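Local coordinates for adhesion and penetration protein autotransporter (Haemophilus influenzae, PDB 3SYJ) that promotes bacterial adherence, invasion and cell-to-cell aggregation at the surface, and is probably a serine protease, at residues G1-G6 against R158-D164; A180-Q186 against E205-I211; R153-R158 against I211-D217. All blocks are in the same frame, centred on the assembly; numbering follows the deposited sequence.

All three contacts lie in the N-terminal protease domain, of the chymotrypsin-like PA clan, which precedes the beta-helix of the passenger; their centres are 11 to 13 Å apart. Contact 1 closes first along the chain; contact 3 overlaps it in alternating order and encloses contact 2. Contact 1 belongs to a three-stranded sheet, whereas contacts 2 and 3 reach neighbouring strands, 179-182 and 151-155, of a seven-stranded one. R158 is shared by contacts 1 and 3, and I211 by contacts 2 and 3. The N of G1 bonds D217 OD2, joining contact 1 to the residue before S218, the probable active serine, much as the new N-terminus does in activated chymotrypsin-like proteases.

Contact 1: residues G1-G6 against R158-D164; sequences GHTYFG and RQFWRND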
loop_
_atom_site.group_PDB
_atom_site.type_symbol
_atom_site.label_atom_id
_atom_site.label_comp_id
_atom_site.label_asym_id
_atom_site.label_seq_id
_atom_site.Cartn_x
_atom_site.Cartn_y
_atom_site.Cartn_z
ATOM N N GLY A 1 -44.999 38.459 -34.225
ATOM C CA GLY A 1 -45.843 38.559 -33.046
ATOM C C GLY A 1 -45.444 39.683 -32.109
ATOM O O GLY A 1 -44.472 40.391 -32.361
ATOM N N HIS A 2 -46.194 39.831 -31.022
ATOM C CA HIS A 2 -45.975 40.899 -30.065
ATOM C C HIS A 2 -45.460 40.349 -28.758
ATOM O O HIS A 2 -46.141 39.568 -28.097
ATOM C CB HIS A 2 -47.286 41.654 -29.794
ATOM C CG HIS A 2 -47.809 42.411 -30.974
ATOM N ND1 HIS A 2 -48.603 41.834 -31.940
ATOM C CD2 HIS A 2 -47.663 43.708 -31.338
ATOM C CE1 HIS A 2 -48.915 42.736 -32.852
ATOM N NE2 HIS A 2 -48.356 43.884 -32.511
ATOM N N THR A 3 -44.265 40.782 -28.373
ATOM C CA THR A 3 -43.696 40.411 -27.093
ATOM C C THR A 3 -43.739 41.597 -26.121
ATOM O O THR A 3 -44.059 42.725 -26.507
ATOM C CB THR A 3 -42.237 39.927 -27.254
ATOM O OG1 THR A 3 -41.408 41.010 -27.695
ATOM C CG2 THR A 3 -42.160 38.781 -28.264
ATOM N N TYR A 4 -43.411 41.322 -24.863
ATOM C CA TYR A 4 -43.383 42.322 -23.808
ATOM C C TYR A 4 -41.955 42.819 -23.582
ATOM O O TYR A 4 -41.083 42.065 -23.144
ATOM C CB TYR A 4 -43.949 41.711 -22.524
ATOM C CG TYR A 4 -43.922 42.608 -21.311
ATOM C CD1 TYR A 4 -44.120 43.980 -21.424
ATOM C CD2 TYR A 4 -43.730 42.075 -20.042
ATOM C CE1 TYR A 4 -44.100 44.800 -20.304
ATOM C CE2 TYR A 4 -43.709 42.884 -18.919
ATOM C CZ TYR A 4 -43.897 44.246 -19.055
ATOM O OH TYR A 4 -43.883 45.049 -17.938
ATOM N N PHE A 5 -41.726 44.094 -23.885
ATOM C CA PHE A 5 -40.411 44.711 -23.739
ATOM C C PHE A 5 -39.916 44.720 -22.291
ATOM O O PHE A 5 -38.730 44.942 -22.035
ATOM C CB PHE A 5 -40.417 46.136 -24.311
ATOM C CG PHE A 5 -39.063 46.795 -24.319
ATOM C CD1 PHE A 5 -38.063 46.333 -25.158
ATOM C CD2 PHE A 5 -38.791 47.872 -23.487
ATOM C CE1 PHE A 5 -36.812 46.929 -25.173
ATOM C CE2 PHE A 5 -37.545 48.477 -23.496
ATOM C CZ PHE A 5 -36.553 48.006 -24.341
ATOM N N GLY A 6 -40.819 44.460 -21.351
ATOM C CA GLY A 6 -40.448 44.343 -19.950
ATOM C C GLY A 6 -39.728 43.044 -19.610
ATOM O O GLY A 6 -39.231 42.869 -18.493
ATOM N N ARG A 158 -44.716 39.840 -38.572
ATOM C CA ARG A 158 -44.151 41.107 -38.117
ATOM C C ARG A 158 -43.903 41.110 -36.616
ATOM O O ARG A 158 -44.788 40.773 -35.824
ATOM C CB ARG A 158 -45.075 42.259 -38.480
ATOM C CG ARG A 158 -45.240 42.439 -39.960
ATOM C CD ARG A 158 -46.101 43.642 -40.258
ATOM N NE ARG A 158 -45.954 44.052 -41.647
ATOM C CZ ARG A 158 -46.791 44.871 -42.275
ATOM N NH1 ARG A 158 -47.846 45.361 -41.633
ATOM N NH2 ARG A 158 -46.575 45.192 -43.547
ATOM N N GLN A 159 -42.696 41.497 -36.225
ATOM C CA GLN A 159 -42.290 41.394 -34.829
ATOM C C GLN A 159 -42.352 42.744 -34.103
ATOM O O GLN A 159 -41.786 43.734 -34.562
ATOM C CB GLN A 159 -40.888 40.773 -34.719
ATOM C CG GLN A 159 -40.693 39.464 -35.480
ATOM C CD GLN A 159 -41.401 38.262 -34.850
ATOM O OE1 GLN A 159 -42.073 38.374 -33.818
ATOM N NE2 GLN A 159 -41.245 37.094 -35.480
ATOM N N PHE A 160 -43.044 42.764 -32.971
ATOM C CA PHE A 160 -43.136 43.945 -32.139
ATOM C C PHE A 160 -42.724 43.602 -30.722
ATOM O O PHE A 160 -42.831 42.449 -30.304
ATOM C CB PHE A 160 -44.582 44.437 -32.078
ATOM C CG PHE A 160 -45.149 44.871 -33.401
ATOM C CD1 PHE A 160 -45.166 46.208 -33.756
ATOM C CD2 PHE A 160 -45.701 43.945 -34.273
ATOM C CE1 PHE A 160 -45.704 46.613 -34.965
ATOM C CE2 PHE A 160 -46.243 44.346 -35.482
ATOM C CZ PHE A 160 -46.242 45.682 -35.826
ATOM N N TRP A 161 -42.259 44.598 -29.974
ATOM C CA TRP A 161 -42.345 44.514 -28.518
ATOM C C TRP A 161 -43.129 45.699 -27.953
ATOM O O TRP A 161 -43.130 46.783 -28.531
ATOM C CB TRP A 161 -40.983 44.323 -27.836
ATOM C CG TRP A 161 -39.969 45.379 -28.101
ATOM C CD1 TRP A 161 -40.143 46.729 -28.022
ATOM C CD2 TRP A 161 -38.598 45.170 -28.448
ATOM N NE1 TRP A 161 -38.968 47.371 -28.320
ATOM C CE2 TRP A 161 -38.004 46.437 -28.584
ATOM C CE3 TRP A 161 -37.818 44.031 -28.668
ATOM C CZ2 TRP A 161 -36.674 46.599 -28.929
ATOM C CZ3 TRP A 161 -36.500 44.194 -29.006
ATOM C CH2 TRP A 161 -35.938 45.466 -29.137
ATOM N N ARG A 162 -43.824 45.468 -26.845
ATOM C CA ARG A 162 -44.698 46.477 -26.263
ATOM C C ARG A 162 -44.217 46.849 -24.874
ATOM O O ARG A 162 -43.842 45.975 -24.095
ATOM C CB ARG A 162 -46.126 45.954 -26.169
ATOM C CG ARG A 162 -46.682 45.488 -27.486
ATOM C CD ARG A 162 -48.182 45.698 -27.566
ATOM N NE ARG A 162 -48.559 45.885 -28.959
ATOM C CZ ARG A 162 -48.800 47.066 -29.509
ATOM N NH1 ARG A 162 -48.740 48.166 -28.774
ATOM N NH2 ARG A 162 -49.119 47.143 -30.790
ATOM N N ASN A 163 -44.225 48.145 -24.566
ATOM C CA ASN A 163 -43.763 48.610 -23.263
ATOM C C ASN A 163 -44.898 48.728 -22.255
ATOM O O ASN A 163 -46.020 48.288 -22.508
ATOM C CB ASN A 163 -42.991 49.928 -23.379
ATOM C CG ASN A 163 -43.861 51.081 -23.858
ATOM O OD1 ASN A 163 -45.086 51.055 -23.720
ATOM N ND2 ASN A 163 -43.226 52.102 -24.423
ATOM N N ASP A 164 -44.599 49.321 -21.109
ATOM C CA ASP A 164 -45.572 49.397 -20.028
ATOM C C ASP A 164 -46.738 50.345 -20.337
ATOM O O ASP A 164 -47.764 50.327 -19.658
ATOM C CB ASP A 164 -44.875 49.743 -18.711
ATOM C CG ASP A 164 -44.373 48.507 -17.984
ATOM O OD1 ASP A 164 -44.959 47.432 -18.204
ATOM O OD2 ASP A 164 -43.410 48.602 -17.192
#
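The imidazole of H2 lies over one face of the F160 ring, the planes only 10° apart but slid so far that overlap is slight; H2 NE2 comes to 3.2 Å from F160 CD2. The pair sits on one face of the sheet in which strand 2-4 runs parallel to strand 159-162, within the chymotrypsin-like protease domain. Bridges H2-F160, T3-W161 and Y4-R162 set the register. The T3 N to F160 O hydrogen bond, 2.9 Å and nearly straight (174°), supports this register. On the same face as H2, R162 brings NE to H2 CD2, which meets the guanidinium near its plane.

Beyond the strand, F5 crosses to W161. Its CG is anti to the backbone N (chi1 -174°), which puts CD1 3.4 Å from W161 CE2, over one indole face, with the rings oblique to each other. M608 and E609 of helix 603-609, in the beta-helical part of the passenger, also touch both side chains. At the start of the strand, the N of G1 donates to R158 O at 2.8 Å and to Q159 OE1, which T179 OG1 also bonds. At the far end Y4 OH donates to D164 OD1 at 2.6 Å, meeting the carboxylate on its syn side.

Contact 2: residues A180-Q186 against E205-I211; sequences AGNTHNQ and EYGPLPI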
loop_
_atom_site.group_PDB
_atom_site.type_symbol
_atom_site.label_atom_id
_atom_site.label_comp_id
_atom_site.label_asym_id
_atom_site.label_seq_id
_atom_site.Cartn_x
_atom_site.Cartn_y
_atom_site.Cartn_z
ATOM N N ALA A 180 -41.940 32.998 -30.113
ATOM C CA ALA A 180 -42.914 32.079 -29.546
ATOM C C ALA A 180 -43.070 32.285 -28.044
ATOM O O ALA A 180 -42.313 33.023 -27.428
ATOM C CB ALA A 180 -42.512 30.641 -29.846
ATOM N N GLY A 181 -44.059 31.622 -27.456
ATOM C CA GLY A 181 -44.278 31.673 -26.017
ATOM C C GLY A 181 -45.567 30.929 -25.754
ATOM O O GLY A 181 -46.094 30.302 -26.669
ATOM N N ASN A 182 -46.091 30.972 -24.538
ATOM C CA ASN A 182 -47.443 30.447 -24.346
ATOM C C ASN A 182 -48.459 31.380 -25.007
ATOM O O ASN A 182 -48.136 32.526 -25.323
ATOM C CB ASN A 182 -47.775 30.175 -22.874
ATOM C CG ASN A 182 -47.641 31.401 -21.995
ATOM O OD1 ASN A 182 -46.572 31.679 -21.458
ATOM N ND2 ASN A 182 -48.743 32.125 -21.816
ATOM N N THR A 183 -49.668 30.892 -25.256
ATOM C CA THR A 183 -50.691 31.745 -25.857
ATOM C C THR A 183 -51.293 32.678 -24.814
ATOM O O THR A 183 -51.076 32.508 -23.611
ATOM C CB THR A 183 -51.833 30.926 -26.477
ATOM O OG1 THR A 183 -52.590 30.285 -25.439
ATOM C CG2 THR A 183 -51.274 29.881 -27.418
ATOM N N HIS A 184 -52.056 33.657 -25.278
ATOM C CA HIS A 184 -52.825 34.496 -24.373
ATOM C C HIS A 184 -53.943 33.672 -23.752
ATOM O O HIS A 184 -54.092 32.482 -24.053
ATOM C CB HIS A 184 -53.392 35.715 -25.107
ATOM C CG HIS A 184 -52.420 36.848 -25.224
ATOM N ND1 HIS A 184 -52.155 37.709 -24.181
ATOM C CD2 HIS A 184 -51.632 37.247 -26.250
ATOM C CE1 HIS A 184 -51.252 38.595 -24.562
ATOM N NE2 HIS A 184 -50.918 38.336 -25.812
ATOM N N ASN A 185 -54.726 34.312 -22.890
ATOM C CA ASN A 185 -55.825 33.654 -22.192
ATOM C C ASN A 185 -56.972 33.290 -23.117
ATOM O O ASN A 185 -57.158 33.899 -24.173
ATOM C CB ASN A 185 -56.371 34.562 -21.096
ATOM C CG ASN A 185 -55.373 34.805 -19.988
ATOM O OD1 ASN A 185 -54.506 33.978 -19.719
ATOM N ND2 ASN A 185 -55.505 35.940 -19.324
ATOM N N GLN A 186 -57.749 32.301 -22.686
ATOM C CA GLN A 186 -58.948 31.865 -23.385
ATOM C C GLN A 186 -59.985 32.984 -23.432
ATOM O O GLN A 186 -60.332 33.565 -22.405
ATOM C CB GLN A 186 -59.526 30.632 -22.691
ATOM C CG GLN A 186 -60.816 30.122 -23.295
ATOM C CD GLN A 186 -60.638 29.582 -24.703
ATOM O OE1 GLN A 186 -60.890 30.289 -25.679
ATOM N NE2 GLN A 186 -60.206 28.324 -24.816
ATOM N N GLU A 205 -52.779 32.865 -17.920
ATOM C CA GLU A 205 -53.185 31.585 -17.353
ATOM C C GLU A 205 -52.399 30.438 -17.980
ATOM O O GLU A 205 -52.360 29.341 -17.432
ATOM C CB GLU A 205 -54.698 31.374 -17.507
ATOM C CG GLU A 205 -55.157 31.104 -18.928
ATOM C CD GLU A 205 -56.583 31.583 -19.189
ATOM O OE1 GLU A 205 -57.140 32.308 -18.331
ATOM O OE2 GLU A 205 -57.147 31.244 -20.254
ATOM N N TYR A 206 -51.757 30.699 -19.117
ATOM C CA TYR A 206 -50.888 29.694 -19.732
ATOM C C TYR A 206 -49.396 29.953 -19.518
ATOM O O TYR A 206 -48.560 29.211 -20.038
ATOM C CB TYR A 206 -51.185 29.507 -21.220
ATOM C CG TYR A 206 -52.567 28.965 -21.509
ATOM C CD1 TYR A 206 -52.945 27.691 -21.099
ATOM C CD2 TYR A 206 -53.490 29.728 -22.207
ATOM C CE1 TYR A 206 -54.216 27.199 -21.373
ATOM C CE2 TYR A 206 -54.752 29.254 -22.485
ATOM C CZ TYR A 206 -55.117 27.992 -22.072
ATOM O OH TYR A 206 -56.392 27.548 -22.369
ATOM N N GLY A 207 -49.060 30.980 -18.738
ATOM C CA GLY A 207 -47.671 31.209 -18.371
ATOM C C GLY A 207 -47.191 32.645 -18.494
ATOM O O GLY A 207 -47.945 33.536 -18.877
ATOM N N PRO A 208 -45.914 32.873 -18.179
ATOM C CA PRO A 208 -45.362 34.227 -18.100
ATOM C C PRO A 208 -45.009 34.830 -19.463
ATOM O O PRO A 208 -44.626 35.995 -19.515
ATOM C CB PRO A 208 -44.070 34.035 -17.291
ATOM C CG PRO A 208 -43.878 32.535 -17.132
ATOM C CD PRO A 208 -44.886 31.838 -17.984
ATOM N N LEU A 209 -45.105 34.058 -20.541
ATOM C CA LEU A 209 -44.663 34.546 -21.847
ATOM C C LEU A 209 -45.771 34.518 -22.885
ATOM O O LEU A 209 -45.646 33.849 -23.904
ATOM C CB LEU A 209 -43.469 33.724 -22.342
ATOM C CG LEU A 209 -42.207 33.770 -21.473
ATOM C CD1 LEU A 209 -41.248 32.654 -21.870
ATOM C CD2 LEU A 209 -41.510 35.127 -21.543
ATOM N N PRO A 210 -46.867 35.245 -22.634
ATOM C CA PRO A 210 -47.941 35.259 -23.633
ATOM C C PRO A 210 -47.480 35.996 -24.873
ATOM O O PRO A 210 -46.822 37.029 -24.754
ATOM C CB PRO A 210 -49.051 36.067 -22.957
ATOM C CG PRO A 210 -48.643 36.218 -21.530
ATOM C CD PRO A 210 -47.160 36.130 -21.495
ATOM N N ILE A 211 -47.825 35.480 -26.046
ATOM C CA ILE A 211 -47.432 36.114 -27.298
ATOM C C ILE A 211 -48.580 36.106 -28.303
ATOM O O ILE A 211 -49.232 35.082 -28.523
ATOM C CB ILE A 211 -46.184 35.434 -27.895
ATOM C CG1 ILE A 211 -45.633 36.228 -29.080
ATOM C CG2 ILE A 211 -46.485 33.990 -28.284
ATOM C CD1 ILE A 211 -44.338 35.654 -29.618
HETATM O O HOH W 1 -52.019 33.013 -20.788
HETATM O O HOH W 2 -51.716 33.941 -28.054
HETATM O O HOH W 3 -59.634 33.721 -19.335
#
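N182 pushes its side-chain amide into the bend of 205-211, where OD1 accepts from L209 N at 2.9 Å. The donor is tilted 19° from the carbonyl plane. Strand 179-182 is the outermost strand of a seven-stranded sheet in the protease domain, and the irregular segment 205-211 comes alongside G181 and N182. The N182 CG lies between the backbone N and the carbonyl carbon (chi1 58°), a position that directs the amide into the bend. ND2 donates to the O of its neighbour T183, and only weakly, at 3.4 Å, to G207 O. The backbone O of N182 accepts from I211 N at 3.1 Å through a bent N-H.

Further along, two bonds run in opposite directions between 185-186 and E205. N185 OD1 takes the E205 N-H at 2.7 Å, nearly straight and in the carbonyl plane. E205 OE2 takes the Q186 N-H, also at 2.7 Å, but from above its carboxylate plane. One water accepts from Y206 N and donates to T183 O and N185 OD1; another joins H184 N to I211 O, and a third links E205 OE1 with Q186 O.

P210 CB stands over one face of the H184 ring, 3.8 Å from its centroid, as a CH-pi contact. H184 O lies at the Y206 ring edge, in its plane, and accepts from T183 OG1. Between these two segments there is no regular strand pairing; carboxamide, carboxylate and waters take most of the backbone groups that meet, so the loop is held against the sheet edge largely by side-chain-to-backbone and water-mediated bonds.

Contact 3: residues R153-R158 against I211-D217; sequences RIGSGR and IAGSKGD
The guanidinium of R153 has G213 CA over one face, while D217 OD1 and a bridging water lie at its edge, near its plane. The carboxylate of D217 is turned 77° to it. From R153 NH2 to D217 OD1, 3.0 Å away, the N-H is bent (144°) and the bond weak, though it forms a salt bridge. That water accepts from R153 NH1 and donates to D217 OD1. The same oxygen takes G157 N at 2.9 Å, from well above the carboxylate plane, so three donors converge on it. D217 OD2 uses its anti lone pair for S214 N, at 2.8 Å, and also receives the terminal amine of G1.

S214 to D217 form a type II turn, closed by D217 N to S214 O, just before S218, the active serine by similarity. After strand 151-155, residues 156-158 run beside this turn: R158 N donates to K215 O at 2.7 Å, and S214 OG to R158 O, a short bond at 2.5 Å. The R158 and K215 side chains run side by side, their NH1 and NZ 3.6 Å apart.

Donors on both oxygens would probably keep D217 ionised. Five bonds hold its carboxylate, which ties to R153 and G157 the turn that probably helps form the oxyanion hole, as in chymotrypsin-like relatives.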
loop_
_atom_site.group_PDB
_atom_site.type_symbol
_atom_site.label_atom_id
_atom_site.label_comp_id
_atom_site.label_asym_id
_atom_site.label_seq_id
_atom_site.Cartn_x
_atom_site.Cartn_y
_atom_site.Cartn_z
ATOM N N ARG A 153 -47.909 29.003 -28.900
ATOM C CA ARG A 153 -47.944 29.327 -30.328
ATOM C C ARG A 153 -46.577 29.815 -30.798
ATOM O O ARG A 153 -45.687 30.101 -29.995
ATOM C CB ARG A 153 -49.024 30.374 -30.659
ATOM C CG ARG A 153 -48.718 31.805 -30.182
ATOM C CD ARG A 153 -49.498 32.856 -30.991
ATOM N NE ARG A 153 -49.108 32.828 -32.403
ATOM C CZ ARG A 153 -48.099 33.523 -32.926
ATOM N NH1 ARG A 153 -47.377 34.341 -32.165
ATOM N NH2 ARG A 153 -47.816 33.412 -34.224
ATOM N N ILE A 154 -46.405 29.915 -32.105
ATOM C CA ILE A 154 -45.105 30.243 -32.649
ATOM C C ILE A 154 -45.301 30.752 -34.060
ATOM O O ILE A 154 -46.169 30.262 -34.782
ATOM C CB ILE A 154 -44.193 28.997 -32.653
ATOM C CG1 ILE A 154 -42.827 29.326 -33.274
ATOM C CG2 ILE A 154 -44.877 27.845 -33.386
ATOM C CD1 ILE A 154 -41.820 28.191 -33.214
ATOM N N GLY A 155 -44.508 31.738 -34.462
ATOM C CA GLY A 155 -44.635 32.287 -35.804
ATOM C C GLY A 155 -43.537 33.257 -36.194
ATOM O O GLY A 155 -42.678 33.601 -35.381
ATOM N N SER A 156 -43.561 33.707 -37.444
ATOM C CA SER A 156 -42.550 34.641 -37.910
ATOM C C SER A 156 -43.154 35.934 -38.455
ATOM O O SER A 156 -42.497 36.676 -39.177
ATOM C CB SER A 156 -41.672 33.981 -38.970
ATOM O OG SER A 156 -42.406 33.750 -40.159
ATOM N N GLY A 157 -44.405 36.204 -38.110
ATOM C CA GLY A 157 -45.045 37.433 -38.544
ATOM C C GLY A 157 -44.345 38.684 -38.033
ATOM O O GLY A 157 -43.471 38.608 -37.173
ATOM N N ARG A 158 -44.716 39.840 -38.572
ATOM C CA ARG A 158 -44.151 41.107 -38.117
ATOM C C ARG A 158 -43.903 41.110 -36.616
ATOM O O ARG A 158 -44.788 40.773 -35.824
ATOM C CB ARG A 158 -45.075 42.259 -38.480
ATOM C CG ARG A 158 -45.240 42.439 -39.960
ATOM C CD ARG A 158 -46.101 43.642 -40.258
ATOM N NE ARG A 158 -45.954 44.052 -41.647
ATOM C CZ ARG A 158 -46.791 44.871 -42.275
ATOM N NH1 ARG A 158 -47.846 45.361 -41.633
ATOM N NH2 ARG A 158 -46.575 45.192 -43.547
ATOM N N ILE A 211 -47.825 35.480 -26.046
ATOM C CA ILE A 211 -47.432 36.114 -27.298
ATOM C C ILE A 211 -48.580 36.106 -28.303
ATOM O O ILE A 211 -49.232 35.082 -28.523
ATOM C CB ILE A 211 -46.184 35.434 -27.895
ATOM C CG1 ILE A 211 -45.633 36.228 -29.080
ATOM C CG2 ILE A 211 -46.485 33.990 -28.284
ATOM C CD1 ILE A 211 -44.338 35.654 -29.618
ATOM N N ALA A 212 -48.832 37.259 -28.904
ATOM C CA ALA A 212 -49.924 37.401 -29.854
ATOM C C ALA A 212 -49.365 37.462 -31.260
ATOM O O ALA A 212 -48.228 37.878 -31.465
ATOM C CB ALA A 212 -50.721 38.660 -29.552
ATOM N N GLY A 213 -50.171 37.056 -32.231
ATOM C CA GLY A 213 -49.742 37.057 -33.616
ATOM C C GLY A 213 -50.002 38.396 -34.265
ATOM O O GLY A 213 -50.704 39.235 -33.707
ATOM N N SER A 214 -49.431 38.594 -35.448
ATOM C CA SER A 214 -49.605 39.828 -36.204
ATOM C C SER A 214 -49.562 39.518 -37.700
ATOM O O SER A 214 -49.618 38.355 -38.092
ATOM C CB SER A 214 -48.514 40.826 -35.833
ATOM O OG SER A 214 -47.254 40.186 -35.754
ATOM N N LYS A 215 -49.474 40.548 -38.536
ATOM C CA LYS A 215 -49.374 40.316 -39.973
ATOM C C LYS A 215 -48.193 39.413 -40.278
ATOM O O LYS A 215 -47.060 39.720 -39.910
ATOM C CB LYS A 215 -49.234 41.627 -40.749
ATOM C CG LYS A 215 -50.550 42.309 -41.043
ATOM C CD LYS A 215 -50.330 43.742 -41.492
ATOM C CE LYS A 215 -51.605 44.565 -41.362
ATOM N NZ LYS A 215 -51.338 46.032 -41.446
ATOM N N GLY A 216 -48.467 38.299 -40.954
ATOM C CA GLY A 216 -47.429 37.356 -41.323
ATOM C C GLY A 216 -47.481 36.094 -40.491
ATOM O O GLY A 216 -46.826 35.101 -40.809
ATOM N N ASP A 217 -48.266 36.138 -39.421
ATOM C CA ASP A 217 -48.408 35.003 -38.525
ATOM C C ASP A 217 -49.571 34.121 -38.939
ATOM O O ASP A 217 -49.776 33.058 -38.352
ATOM C CB ASP A 217 -48.598 35.479 -37.085
ATOM C CG ASP A 217 -47.280 35.835 -36.407
ATOM O OD1 ASP A 217 -46.364 34.978 -36.395
ATOM O OD2 ASP A 217 -47.163 36.963 -35.874
HETATM O O HOH W 4 -45.103 35.349 -33.637
HETATM O O HOH W 5 -45.425 32.774 -39.091
#